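Side-chain contacts in proton-dependent oligopeptide transporter family protein (Xanthomonas campestris, PDB 6EI3), which probably carries short peptides across the bacterial inner membrane together with protons, as a POT-family member of the major facilitator superfamily, captured here in an auto-inhibited state: residues Leu449-Ala454 against Phe477-Phe482; Leu298-Phe303 against Asn445-Leu450. One frame throughout, in Å; residues are numbered along the deposited sequence.

Interaction 1 of 2, residues Leu449-Ala454 against Phe477-Phe482; sequences LLSNVA and FFFAAF. With 78M ((2S)-2,3-dihydroxypropyl(7Z)-pentadec-7-enoate), chain P.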
# COMPACT_ATOMS: atom_id res chain seq x y z
N LEU A 449 12.91 3.16 -1.11
CA LEU A 449 13.86 3.05 -2.23
C LEU A 449 14.85 4.21 -2.23
O LEU A 449 16.05 3.98 -2.40
CB LEU A 449 13.13 3.00 -3.57
CG LEU A 449 12.25 1.78 -3.89
CD1 LEU A 449 11.86 1.80 -5.37
CD2 LEU A 449 12.98 0.46 -3.57
N LEU A 450 14.35 5.44 -1.98
CA LEU A 450 15.19 6.65 -1.93
C LEU A 450 16.20 6.61 -0.79
O LEU A 450 17.34 7.03 -0.98
CB LEU A 450 14.36 7.93 -1.88
CG LEU A 450 13.81 8.42 -3.23
CD1 LEU A 450 12.98 9.70 -3.06
CD2 LEU A 450 14.94 8.66 -4.25
N SER A 451 15.78 6.07 0.38
CA SER A 451 16.68 5.92 1.54
C SER A 451 17.83 4.94 1.26
O SER A 451 18.93 5.17 1.76
CB SER A 451 15.91 5.51 2.79
OG SER A 451 15.56 4.13 2.75
N ASN A 452 17.58 3.87 0.46
CA ASN A 452 18.55 2.85 0.04
C ASN A 452 19.67 3.46 -0.79
O ASN A 452 20.81 3.02 -0.69
CB ASN A 452 17.87 1.77 -0.82
CG ASN A 452 17.45 0.51 -0.10
OD1 ASN A 452 17.82 0.26 1.05
ND2 ASN A 452 16.65 -0.31 -0.80
N VAL A 453 19.32 4.42 -1.65
CA VAL A 453 20.23 5.11 -2.56
C VAL A 453 21.08 6.08 -1.74
O VAL A 453 22.31 6.08 -1.87
CB VAL A 453 19.47 5.83 -3.71
CG1 VAL A 453 20.39 6.76 -4.50
CG2 VAL A 453 18.81 4.81 -4.65
N ALA A 454 20.43 6.87 -0.86
CA ALA A 454 21.07 7.85 0.01
C ALA A 454 22.19 7.25 0.88
O ALA A 454 23.26 7.84 0.93
CB ALA A 454 20.04 8.56 0.88
N PHE A 477 16.58 4.34 13.07
CA PHE A 477 16.40 5.63 13.77
C PHE A 477 15.99 6.74 12.81
O PHE A 477 15.17 7.57 13.18
CB PHE A 477 17.65 6.00 14.58
CG PHE A 477 17.81 5.11 15.79
CD1 PHE A 477 16.75 4.89 16.66
CD2 PHE A 477 19.03 4.52 16.08
CE1 PHE A 477 16.90 4.08 17.79
CE2 PHE A 477 19.18 3.69 17.20
CZ PHE A 477 18.10 3.47 18.04
N PHE A 478 16.49 6.70 11.57
CA PHE A 478 16.10 7.64 10.52
C PHE A 478 14.58 7.51 10.24
O PHE A 478 13.89 8.53 10.19
CB PHE A 478 16.90 7.41 9.23
CG PHE A 478 16.33 8.18 8.06
CD1 PHE A 478 16.57 9.54 7.91
CD2 PHE A 478 15.51 7.55 7.12
CE1 PHE A 478 16.00 10.26 6.85
CE2 PHE A 478 14.96 8.26 6.05
CZ PHE A 478 15.19 9.61 5.93
N PHE A 479 14.08 6.27 10.03
CA PHE A 479 12.66 6.09 9.76
C PHE A 479 11.77 6.52 10.93
O PHE A 479 10.73 7.12 10.67
CB PHE A 479 12.33 4.68 9.27
CG PHE A 479 12.74 4.55 7.82
CD1 PHE A 479 11.99 5.16 6.81
CD2 PHE A 479 13.85 3.80 7.45
CE1 PHE A 479 12.36 5.05 5.47
CE2 PHE A 479 14.22 3.67 6.10
CZ PHE A 479 13.48 4.30 5.13
N ALA A 480 12.20 6.27 12.20
CA ALA A 480 11.50 6.73 13.41
C ALA A 480 11.37 8.26 13.40
O ALA A 480 10.27 8.77 13.64
CB ALA A 480 12.26 6.31 14.65
N ALA A 481 12.48 8.97 13.10
CA ALA A 481 12.52 10.44 13.04
C ALA A 481 11.60 10.96 11.92
O ALA A 481 10.90 11.94 12.14
CB ALA A 481 13.95 10.92 12.81
N PHE A 482 11.63 10.30 10.75
CA PHE A 482 10.82 10.61 9.57
C PHE A 482 9.32 10.48 9.91
O PHE A 482 8.55 11.36 9.54
CB PHE A 482 11.23 9.69 8.39
CG PHE A 482 10.53 9.87 7.05
CD1 PHE A 482 10.23 11.14 6.56
CD2 PHE A 482 10.21 8.76 6.27
CE1 PHE A 482 9.61 11.30 5.31
CE2 PHE A 482 9.61 8.92 5.01
CZ PHE A 482 9.32 10.18 4.54
C8 78M P . 21.56 5.61 20.12
C9 78M P . 20.55 6.71 20.24
C10 78M P . 20.06 7.21 18.89
C11 78M P . 18.83 8.10 18.97
C12 78M P . 18.27 8.56 17.63
C13 78M P . 16.84 9.06 17.71
C15 78M P . 14.83 10.01 16.50
C14 78M P . 16.29 9.61 16.41
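A serine hydroxyl presses against the rim of a phenylalanine: Ser451 OG lies 3.2 Å from Phe479 CZ, near the plane of the ring and at its edge, and no hydrogen bond joins residues 449-454 to 477-482. The CB of Ser451 follows, 3.6 Å from Phe479 CZ, so the serine meets the CZ-CE2 edge of the ring. Phe479 reaches it although its CB does not point at the other helix; with CG anti to the carbonyl carbon (chi1 -77°), the ring stretches out until CZ leads. Phe478 comes in beside it at an oblique angle, its CE2 4.4 Å from Ser451 CB. It also packs on its neighbour, with Phe478 CD2 4.0 Å above the plane of Phe479 and over the ring centre, which probably restricts the rotation of Phe479. Between these segments the backbones stay apart, the nearest CA atoms, of Ser451 and Phe479, being 9.2 Å from each other. The contact packs helix 430-456 against helix 471-495, late in the chain of this major facilitator transporter. On the far side of helix 471-495, Phe477 and Ala481 meet a monoacylglycerol tail, C12 of 78M (chain P) lying 3.9 Å from Phe477 CG over one ring face. Within its own helix, Ser451 OG is hydrogen-bonded to the carbonyl oxygen of Val448. Ser451 can therefore sit buried against an aromatic C-H edge, whose slightly positive rim probably suits the oxygen.

Interaction 2 of 2, residues Leu298-Phe303 against Asn445-Leu450; sequences LVTPFF and NLWVLL. With 78M ((2S)-2,3-dihydroxypropyl(7Z)-pentadec-7-enoate), chain O.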
# COMPACT_ATOMS: atom_id res chain seq x y z
N LEU A 298 0.75 13.18 3.49
CA LEU A 298 1.33 13.24 4.83
C LEU A 298 1.32 11.92 5.57
O LEU A 298 2.02 11.77 6.57
CB LEU A 298 0.62 14.35 5.63
CG LEU A 298 0.93 15.77 5.16
CD1 LEU A 298 0.01 16.79 5.82
CD2 LEU A 298 2.39 16.13 5.42
N VAL A 299 0.53 10.96 5.08
CA VAL A 299 0.41 9.59 5.59
C VAL A 299 1.44 8.66 4.91
O VAL A 299 1.77 7.62 5.47
CB VAL A 299 -1.06 9.05 5.46
CG1 VAL A 299 -1.13 7.52 5.52
CG2 VAL A 299 -1.93 9.65 6.56
N THR A 300 1.96 9.03 3.72
CA THR A 300 2.95 8.18 2.99
C THR A 300 4.12 7.68 3.89
O THR A 300 4.45 6.51 3.76
CB THR A 300 3.46 8.83 1.69
OG1 THR A 300 4.14 10.06 1.99
CG2 THR A 300 2.36 9.08 0.68
N PRO A 301 4.70 8.46 4.86
CA PRO A 301 5.77 7.90 5.71
C PRO A 301 5.30 6.75 6.58
O PRO A 301 6.10 5.89 6.91
CB PRO A 301 6.18 9.10 6.57
CG PRO A 301 5.86 10.29 5.68
CD PRO A 301 4.51 9.90 5.18
N PHE A 302 3.98 6.68 6.91
CA PHE A 302 3.48 5.54 7.67
C PHE A 302 3.71 4.26 6.84
O PHE A 302 4.12 3.24 7.40
CB PHE A 302 1.97 5.67 8.05
CG PHE A 302 1.43 4.34 8.52
CD1 PHE A 302 1.70 3.87 9.81
CD2 PHE A 302 0.75 3.49 7.65
CE1 PHE A 302 1.27 2.60 10.22
CE2 PHE A 302 0.33 2.23 8.05
CZ PHE A 302 0.60 1.79 9.33
N PHE A 303 3.42 4.30 5.54
CA PHE A 303 3.59 3.13 4.67
C PHE A 303 5.05 2.80 4.42
O PHE A 303 5.35 1.62 4.23
CB PHE A 303 2.80 3.28 3.36
CG PHE A 303 1.33 3.13 3.63
CD1 PHE A 303 0.78 1.89 3.93
CD2 PHE A 303 0.48 4.24 3.59
CE1 PHE A 303 -0.59 1.75 4.22
CE2 PHE A 303 -0.89 4.10 3.87
CZ PHE A 303 -1.41 2.87 4.21
N ASN A 445 6.50 3.50 -0.32
CA ASN A 445 7.52 2.55 -0.75
C ASN A 445 8.63 3.23 -1.53
O ASN A 445 9.78 2.82 -1.40
CB ASN A 445 6.92 1.35 -1.52
CG ASN A 445 6.29 0.37 -0.57
OD1 ASN A 445 6.93 -0.56 -0.09
ND2 ASN A 445 5.06 0.64 -0.17
N LEU A 446 8.32 4.34 -2.24
CA LEU A 446 9.33 5.14 -2.93
C LEU A 446 10.30 5.71 -1.90
O LEU A 446 11.51 5.68 -2.15
CB LEU A 446 8.71 6.28 -3.79
CG LEU A 446 9.67 7.38 -4.30
CD1 LEU A 446 10.73 6.83 -5.29
CD2 LEU A 446 8.89 8.58 -4.91
N TRP A 447 9.78 6.23 -0.74
CA TRP A 447 10.68 6.80 0.28
C TRP A 447 11.70 5.78 0.78
O TRP A 447 12.81 6.17 1.14
CB TRP A 447 9.91 7.45 1.46
CG TRP A 447 8.85 8.46 1.10
CD1 TRP A 447 7.63 8.59 1.70
CD2 TRP A 447 8.91 9.47 0.08
NE1 TRP A 447 6.94 9.63 1.13
CE2 TRP A 447 7.70 10.19 0.13
CE3 TRP A 447 9.88 9.86 -0.86
CZ2 TRP A 447 7.42 11.26 -0.72
CZ3 TRP A 447 9.61 10.91 -1.72
CH2 TRP A 447 8.38 11.59 -1.66
N VAL A 448 11.32 4.48 0.83
CA VAL A 448 12.23 3.40 1.25
C VAL A 448 13.32 3.24 0.17
O VAL A 448 14.51 3.21 0.50
CB VAL A 448 11.49 2.05 1.49
CG1 VAL A 448 12.48 0.96 1.92
CG2 VAL A 448 10.36 2.19 2.50
N LEU A 449 12.91 3.16 -1.11
CA LEU A 449 13.86 3.05 -2.23
C LEU A 449 14.85 4.21 -2.23
O LEU A 449 16.05 3.98 -2.40
CB LEU A 449 13.13 3.00 -3.57
CG LEU A 449 12.25 1.78 -3.89
CD1 LEU A 449 11.86 1.80 -5.37
CD2 LEU A 449 12.98 0.46 -3.57
N LEU A 450 14.35 5.44 -1.98
CA LEU A 450 15.19 6.65 -1.93
C LEU A 450 16.20 6.61 -0.79
O LEU A 450 17.34 7.03 -0.98
CB LEU A 450 14.36 7.93 -1.88
CG LEU A 450 13.81 8.42 -3.23
CD1 LEU A 450 12.98 9.70 -3.06
CD2 LEU A 450 14.94 8.66 -4.25
O21 78M O . -5.37 22.56 2.21
C20 78M O . -5.52 22.25 0.83
C18 78M O . -4.20 22.28 0.11
O19 78M O . -3.59 23.57 0.24
C17 78M O . -4.33 21.93 -1.35
O2 78M O . -3.00 21.55 -1.79
C1 78M O . -2.88 20.90 -2.95
O1 78M O . -3.78 20.75 -3.74
C2 78M O . -1.49 20.37 -3.14
C3 78M O . -1.43 18.85 -3.24
C4 78M O . -0.24 18.26 -2.50
C5 78M O . 0.78 17.56 -3.39
C6 78M O . 0.40 16.14 -3.81
C7 78M O . 1.15 15.09 -3.06
C8 78M O . 2.10 14.30 -3.54
C9 78M O . 2.85 13.26 -2.76
C10 78M O . 4.10 13.85 -2.11
C11 78M O . 4.29 13.48 -0.65
C12 78M O . 5.01 14.55 0.16
C13 78M O . 5.08 14.31 1.67
C15 78M O . 6.41 13.38 3.59
C14 78M O . 6.17 13.35 2.10
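Trp447 points the edge of its indole at Thr300, and the two side chains cross at a slant. The pyrrole N-H makes the bond: Trp447 NE1 donates its N-H to Thr300 OG1 over 3.0 Å, nearly straight at 166°, with the oxygen only 5° out of the ring plane. Thr300 CB packs beside the bond, 3.6 Å from Trp447 NE1. The torsion of Thr300 sets OG1 between the backbone N and the carbonyl carbon (chi1 62°), where it also hydrogen-bonds to the carbonyl oxygen of Ala297, one turn earlier. The threonine oxygen thus links its own helix to the tryptophan. Pro301 follows at the kink of helix 281-306, its N 4.3 Å from Trp447 CD1 at the indole edge. The tail of 78M (chain O) closes the group: its C14 approaches Trp447 CZ2 obliquely at 3.7 Å, and its C15 lies 3.8 Å from Pro301 CG. Phe482 of helix 471-495 meets the indole edge-to-face. Thr300, Pro301 and Trp447 belong to one lipid pocket, whose occupant is hydrogen-bonded to Tyr493 OH; the contact is an interhelical tryptophan-threonine hydrogen bond between helices 281-306 and 430-456 of a major facilitator transporter, at a pocket filled by a lipid tail.

Overall arrangement
Read from the N terminus, the chain first supplies residues 298-303 on helix 281-306, then 445-450 and 449-454 on helix 430-456, and last 477-482 on helix 471-495. Interaction 2 closes a long loop of 141 residues, interaction 1 a short one of 22. The loops follow in series, meeting at the shared Leu449 and Leu450, and neither encloses the other. Helix 430-456 is thus common to both, joined to helix 281-306 by one contact and to helix 471-495 by the other. The centres lie about 9 Å apart, and Phe482 bridges them: its CZ is 3.6 Å from Pro301 CG and 3.7 Å from Trp447 CD1, so the three helices meet around Phe482.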